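Local coordinates for protein pyrophosphate phosphohydrolase (Thermus thermophilus, PDB 2PRD) that catalyses the magnesium-dependent hydrolysis of inorganic pyrophosphate to two phosphate ions, as a homohexamer, at residues V16-E21 / G71-T76; G27-Y32 / G53-I58. One frame throughout, in Å; residues are numbered along the deposited sequence.

Contact 1 (V16-E21 / G71-T76)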
loop_
_atom_site.group_PDB
_atom_site.type_symbol
_atom_site.label_atom_id
_atom_site.label_comp_id
_atom_site.label_asym_id
_atom_site.label_seq_id
_atom_site.Cartn_x
_atom_site.Cartn_y
_atom_site.Cartn_z
ATOM N N VAL A 16 4.212 -26.160 -13.776
ATOM C CA VAL A 16 2.928 -26.619 -13.255
ATOM C C VAL A 16 1.965 -25.491 -12.930
ATOM O O VAL A 16 2.373 -24.340 -12.788
ATOM C CB VAL A 16 3.153 -27.477 -12.000
ATOM C CG1 VAL A 16 3.994 -28.752 -12.225
ATOM C CG2 VAL A 16 3.808 -26.682 -10.900
ATOM N N HIS A 17 0.699 -25.816 -12.805
ATOM C CA HIS A 17 -0.334 -24.887 -12.382
ATOM C C HIS A 17 -0.252 -24.845 -10.844
ATOM O O HIS A 17 0.072 -25.887 -10.267
ATOM C CB HIS A 17 -1.734 -25.321 -12.733
ATOM C CG HIS A 17 -2.165 -24.992 -14.131
ATOM N ND1 HIS A 17 -3.053 -25.789 -14.817
ATOM C CD2 HIS A 17 -1.785 -24.020 -14.963
ATOM C CE1 HIS A 17 -3.270 -25.248 -16.015
ATOM N NE2 HIS A 17 -2.517 -24.167 -16.123
ATOM N N MET A 18 -0.483 -23.696 -10.245
ATOM C CA MET A 18 -0.514 -23.532 -8.798
ATOM C C MET A 18 -1.693 -22.602 -8.448
ATOM O O MET A 18 -1.900 -21.629 -9.181
ATOM C CB MET A 18 0.781 -22.993 -8.173
ATOM C CG MET A 18 1.736 -24.083 -7.724
ATOM S SD MET A 18 3.089 -23.523 -6.701
ATOM C CE MET A 18 2.157 -22.486 -5.558
ATOM N N VAL A 19 -2.440 -22.961 -7.430
ATOM C CA VAL A 19 -3.538 -22.106 -6.924
ATOM C C VAL A 19 -2.906 -21.364 -5.731
ATOM O O VAL A 19 -2.406 -21.977 -4.789
ATOM C CB VAL A 19 -4.741 -22.921 -6.479
ATOM C CG1 VAL A 19 -5.880 -21.981 -6.057
ATOM C CG2 VAL A 19 -5.246 -23.694 -7.700
ATOM N N ILE A 20 -2.895 -20.036 -5.837
ATOM C CA ILE A 20 -2.302 -19.196 -4.807
ATOM C C ILE A 20 -3.334 -19.072 -3.689
ATOM O O ILE A 20 -4.507 -18.889 -3.963
ATOM C CB ILE A 20 -1.959 -17.770 -5.273
ATOM C CG1 ILE A 20 -0.849 -17.787 -6.325
ATOM C CG2 ILE A 20 -1.518 -16.949 -4.066
ATOM C CD1 ILE A 20 0.168 -18.904 -6.086
ATOM N N GLU A 21 -2.833 -19.282 -2.466
ATOM C CA GLU A 21 -3.668 -19.167 -1.279
ATOM C C GLU A 21 -3.254 -17.918 -0.498
ATOM O O GLU A 21 -4.145 -17.145 -0.120
ATOM C CB GLU A 21 -3.612 -20.368 -0.371
ATOM C CG GLU A 21 -4.449 -21.497 -1.054
ATOM C CD GLU A 21 -4.173 -22.788 -0.306
ATOM O OE1 GLU A 21 -3.012 -22.980 0.106
ATOM O OE2 GLU A 21 -5.157 -23.526 -0.140
ATOM N N GLY A 71 3.484 -25.372 -2.156
ATOM C CA GLY A 71 4.725 -24.762 -2.657
ATOM C C GLY A 71 4.773 -23.271 -2.426
ATOM O O GLY A 71 3.722 -22.680 -2.231
ATOM N N LEU A 72 5.985 -22.751 -2.475
ATOM C CA LEU A 72 6.270 -21.319 -2.297
ATOM C C LEU A 72 6.823 -20.715 -3.566
ATOM O O LEU A 72 7.789 -21.250 -4.109
ATOM C CB LEU A 72 7.275 -21.227 -1.149
ATOM C CG LEU A 72 7.224 -19.874 -0.440
ATOM C CD1 LEU A 72 6.045 -19.844 0.530
ATOM C CD2 LEU A 72 8.509 -19.591 0.298
ATOM N N VAL A 73 6.215 -19.660 -4.098
ATOM C CA VAL A 73 6.636 -19.034 -5.353
ATOM C C VAL A 73 7.316 -17.689 -5.141
ATOM O O VAL A 73 6.846 -16.855 -4.361
ATOM C CB VAL A 73 5.392 -18.783 -6.215
ATOM C CG1 VAL A 73 5.699 -18.288 -7.625
ATOM C CG2 VAL A 73 4.537 -20.041 -6.293
ATOM N N LEU A 74 8.395 -17.500 -5.890
ATOM C CA LEU A 74 9.163 -16.247 -5.863
ATOM C C LEU A 74 8.497 -15.389 -6.920
ATOM O O LEU A 74 8.370 -15.867 -8.079
ATOM C CB LEU A 74 10.615 -16.594 -6.181
ATOM C CG LEU A 74 11.256 -17.612 -5.243
ATOM C CD1 LEU A 74 12.780 -17.598 -5.462
ATOM C CD2 LEU A 74 10.937 -17.272 -3.804
ATOM N N SER A 75 8.007 -14.202 -6.598
ATOM C CA SER A 75 7.329 -13.377 -7.598
ATOM C C SER A 75 7.877 -11.949 -7.520
ATOM O O SER A 75 8.436 -11.687 -6.465
ATOM C CB SER A 75 5.825 -13.260 -7.272
ATOM O OG SER A 75 5.707 -13.075 -5.856
ATOM N N THR A 76 7.680 -11.201 -8.586
ATOM C CA THR A 76 8.052 -9.785 -8.607
ATOM C C THR A 76 7.013 -8.989 -7.821
ATOM O O THR A 76 7.408 -8.123 -7.018
ATOM C CB THR A 76 8.127 -9.172 -10.027
ATOM O OG1 THR A 76 9.201 -9.899 -10.676
ATOM C CG2 THR A 76 8.593 -7.726 -9.981
#
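Met18 reaches from strand 15-22 across to Val73 and Gly71 on strand 70-74, inside the curled beta barrel of the soluble pyrophosphatase family. Strand 54-57 pairs with both, so the two strands exchange no backbone hydrogen bonds and meet through side chains over their common neighbour. The tight part is small. Met18 CE presses on Val73 CG2 at 3.5 Å, closer than usual for two carbons, while SD rests on the same methyl group at 3.8 Å. A bend at the end of the methionine chain (chi3 47°) turns CE alongside the valine, and the two side chains slide past one another in opposite directions. Val87 of strand 84-97 touches both Met18 and Val73, adding a further wall to this buried cluster. Contact thins out to one side, where Ile20 only approaches the valine, and the 71-76 segment then leaves its strand for the partly exposed Ser75 and Thr76, which diverge from 16-21. At the opposite end Gly71 presents backbone to the end of the methionine. A CB here would lie 3.5 Å from Met18 SD, a tight fit; separately, Met18 CE lies 3.7 Å from Gly71 O.

Contact 2 (G27-Y32 / G53-I58). With SO4 (sulfate ion), chain B.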
loop_
_atom_site.group_PDB
_atom_site.type_symbol
_atom_site.label_atom_id
_atom_site.label_comp_id
_atom_site.label_asym_id
_atom_site.label_seq_id
_atom_site.Cartn_x
_atom_site.Cartn_y
_atom_site.Cartn_z
ATOM N N GLY A 27 0.072 -11.644 6.098
ATOM C CA GLY A 27 0.004 -12.253 7.425
ATOM C C GLY A 27 -1.344 -12.929 7.623
ATOM O O GLY A 27 -1.621 -13.514 8.682
ATOM N N ASN A 28 -2.187 -12.864 6.604
ATOM C CA ASN A 28 -3.527 -13.471 6.573
ATOM C C ASN A 28 -3.388 -14.836 5.909
ATOM O O ASN A 28 -3.165 -14.984 4.704
ATOM C CB ASN A 28 -4.576 -12.608 5.906
ATOM C CG ASN A 28 -5.215 -11.554 6.759
ATOM O OD1 ASN A 28 -5.277 -11.577 7.987
ATOM N ND2 ASN A 28 -5.854 -10.590 6.089
ATOM N N LYS A 29 -3.433 -15.892 6.746
ATOM C CA LYS A 29 -3.252 -17.243 6.214
ATOM C C LYS A 29 -4.552 -17.808 5.667
ATOM O O LYS A 29 -5.262 -18.412 6.443
ATOM C CB LYS A 29 -2.718 -18.138 7.338
ATOM C CG LYS A 29 -1.782 -19.239 6.946
ATOM C CD LYS A 29 -2.461 -20.394 6.230
ATOM C CE LYS A 29 -1.485 -21.567 6.050
ATOM N NZ LYS A 29 -2.016 -22.527 5.015
ATOM N N TYR A 30 -4.794 -17.640 4.399
ATOM C CA TYR A 30 -5.965 -18.120 3.704
ATOM C C TYR A 30 -5.735 -19.545 3.180
ATOM O O TYR A 30 -4.603 -19.947 2.968
ATOM C CB TYR A 30 -6.245 -17.305 2.417
ATOM C CG TYR A 30 -6.592 -15.870 2.665
ATOM C CD1 TYR A 30 -7.779 -15.576 3.356
ATOM C CD2 TYR A 30 -5.803 -14.824 2.197
ATOM C CE1 TYR A 30 -8.133 -14.251 3.577
ATOM C CE2 TYR A 30 -6.117 -13.507 2.491
ATOM C CZ TYR A 30 -7.295 -13.251 3.170
ATOM O OH TYR A 30 -7.688 -11.938 3.380
ATOM N N GLU A 31 -6.859 -20.206 2.929
ATOM C CA GLU A 31 -6.795 -21.570 2.393
ATOM C C GLU A 31 -8.022 -21.836 1.528
ATOM O O GLU A 31 -9.074 -21.369 1.960
ATOM C CB GLU A 31 -7.060 -22.552 3.533
ATOM C CG GLU A 31 -5.819 -22.930 4.286
ATOM C CD GLU A 31 -6.216 -23.920 5.398
ATOM O OE1 GLU A 31 -7.439 -24.188 5.384
ATOM O OE2 GLU A 31 -5.313 -24.288 6.172
ATOM N N TYR A 32 -7.834 -22.654 0.513
ATOM C CA TYR A 32 -9.006 -22.995 -0.306
ATOM C C TYR A 32 -9.686 -24.183 0.365
ATOM O O TYR A 32 -8.999 -25.131 0.740
ATOM C CB TYR A 32 -8.587 -23.354 -1.711
ATOM C CG TYR A 32 -9.765 -23.855 -2.502
ATOM C CD1 TYR A 32 -10.680 -22.929 -2.978
ATOM C CD2 TYR A 32 -9.966 -25.214 -2.741
ATOM C CE1 TYR A 32 -11.791 -23.358 -3.716
ATOM C CE2 TYR A 32 -11.072 -25.648 -3.468
ATOM C CZ TYR A 32 -11.966 -24.704 -3.939
ATOM O OH TYR A 32 -13.060 -25.076 -4.697
ATOM N N GLY A 53 7.020 -15.577 0.272
ATOM C CA GLY A 53 6.743 -15.712 -1.188
ATOM C C GLY A 53 5.286 -16.108 -1.237
ATOM O O GLY A 53 4.802 -16.361 -0.110
ATOM N N ASP A 54 4.680 -16.197 -2.389
ATOM C CA ASP A 54 3.278 -16.587 -2.534
ATOM C C ASP A 54 3.094 -18.079 -2.306
ATOM O O ASP A 54 3.841 -18.871 -2.874
ATOM C CB ASP A 54 2.666 -16.160 -3.921
ATOM C CG ASP A 54 2.910 -14.748 -4.283
ATOM O OD1 ASP A 54 3.950 -14.430 -4.889
ATOM O OD2 ASP A 54 2.023 -13.882 -4.017
ATOM N N TYR A 55 2.153 -18.442 -1.445
ATOM C CA TYR A 55 1.920 -19.829 -1.089
ATOM C C TYR A 55 0.652 -20.457 -1.645
ATOM O O TYR A 55 -0.429 -19.891 -1.560
ATOM C CB TYR A 55 1.970 -19.911 0.457
ATOM C CG TYR A 55 1.827 -21.313 1.020
ATOM C CD1 TYR A 55 2.945 -22.143 1.087
ATOM C CD2 TYR A 55 0.631 -21.807 1.510
ATOM C CE1 TYR A 55 2.864 -23.440 1.619
ATOM C CE2 TYR A 55 0.539 -23.066 2.061
ATOM C CZ TYR A 55 1.653 -23.866 2.096
ATOM O OH TYR A 55 1.588 -25.148 2.616
ATOM N N GLY A 56 0.772 -21.723 -2.145
ATOM C CA GLY A 56 -0.522 -22.272 -2.684
ATOM C C GLY A 56 -0.254 -23.768 -2.849
ATOM O O GLY A 56 0.716 -24.200 -2.252
ATOM N N PHE A 57 -1.065 -24.385 -3.660
ATOM C CA PHE A 57 -0.929 -25.834 -3.867
ATOM C C PHE A 57 -0.958 -26.199 -5.315
ATOM O O PHE A 57 -1.479 -25.368 -6.081
ATOM C CB PHE A 57 -2.098 -26.512 -3.093
ATOM C CG PHE A 57 -3.474 -26.293 -3.650
ATOM C CD1 PHE A 57 -3.973 -27.022 -4.723
ATOM C CD2 PHE A 57 -4.328 -25.354 -3.085
ATOM C CE1 PHE A 57 -5.220 -26.802 -5.239
ATOM C CE2 PHE A 57 -5.590 -25.114 -3.594
ATOM C CZ PHE A 57 -6.059 -25.853 -4.662
ATOM N N ILE A 58 -0.468 -27.400 -5.678
ATOM C CA ILE A 58 -0.551 -27.832 -7.103
ATOM C C ILE A 58 -1.831 -28.600 -7.314
ATOM O O ILE A 58 -1.986 -29.613 -6.623
ATOM C CB ILE A 58 0.701 -28.648 -7.503
ATOM C CG1 ILE A 58 1.985 -27.836 -7.251
ATOM C CG2 ILE A 58 0.568 -28.969 -9.005
ATOM C CD1 ILE A 58 3.276 -28.494 -7.744
HETATM S S SO4 B . 0.250 -24.364 7.777
HETATM O O1 SO4 B . 0.559 -25.605 8.561
HETATM O O2 SO4 B . 1.152 -23.258 8.260
HETATM O O3 SO4 B . 0.225 -24.452 6.291
HETATM O O4 SO4 B . -1.177 -24.009 8.183
#
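Lys29 brings its amino group beside the ring of Tyr55, with NZ 3.9 Å from CE2 and approaching obliquely. The lysine side chain sets out to one side of 53-58. From CB it bends at chi2 (-73°), then runs extended through CD to CE and NZ, the two atoms that make the contacts. CE packs against the bound sulfate, 3.3 Å from O4, and NZ gives O3 a weak hydrogen bond of 3.2 Å. On the strand itself, NZ has a long salt bridge to Glu31 OE2, at 3.9 Å. Arg43, Tyr139 and Lys140 also bind the sulfate; with Lys29 and Tyr55, Arg43 and Tyr139 are predicted substrate ligands, so the ion, probably from the crystallisation liquor, is consistent with a phosphate position. The architecture is a beta hairpin, strands 28-33 and 38-44, laid against strand 54-57 of the barrel; the touching parts run only 23° apart, yet share no hydrogen bonds. With a methionine in place of Lys29, the sulfate would probably lose one of its donors, and Glu31, already close to Asp42, would be left without this positive neighbour. Tyr55 OH lies 4.0 Å from sulfate O3. The same hydroxyl is hydrogen-bonded to Asp70 OD2 and, weakly, to Lys104 NZ. Farther along, the contact turns apolar. Phe57, its CG set between the backbone N and the carbonyl carbon (chi1 69°), turns a ring edge to Tyr32, whose CB lies near the plane of that ring, 4.0 Å from CE2.

Strand 54-57 ties the two contacts together, their centres 9 Å apart: it is the middle strand bridged by contact 1 and one whole side of contact 2. Its Tyr55 O probably accepts a hydrogen bond from Glu21 N at 2.6 Å, while Glu21 OE2 takes the backbone N-H of Tyr32, so a single residue of 16-21 grips both sides of contact 2. Packing adds to this, with Glu21 O 3.3 Å from Tyr30 CB. Contact 2 holds Lys29 and Tyr55, predicted substrate ligands, and the sulfate; contact 1 borders the site through Gly71, which directly follows Asp70, a predicted magnesium ligand, and the nearest side-chain atom of Tyr55 is about 5 Å from Gly71 CA.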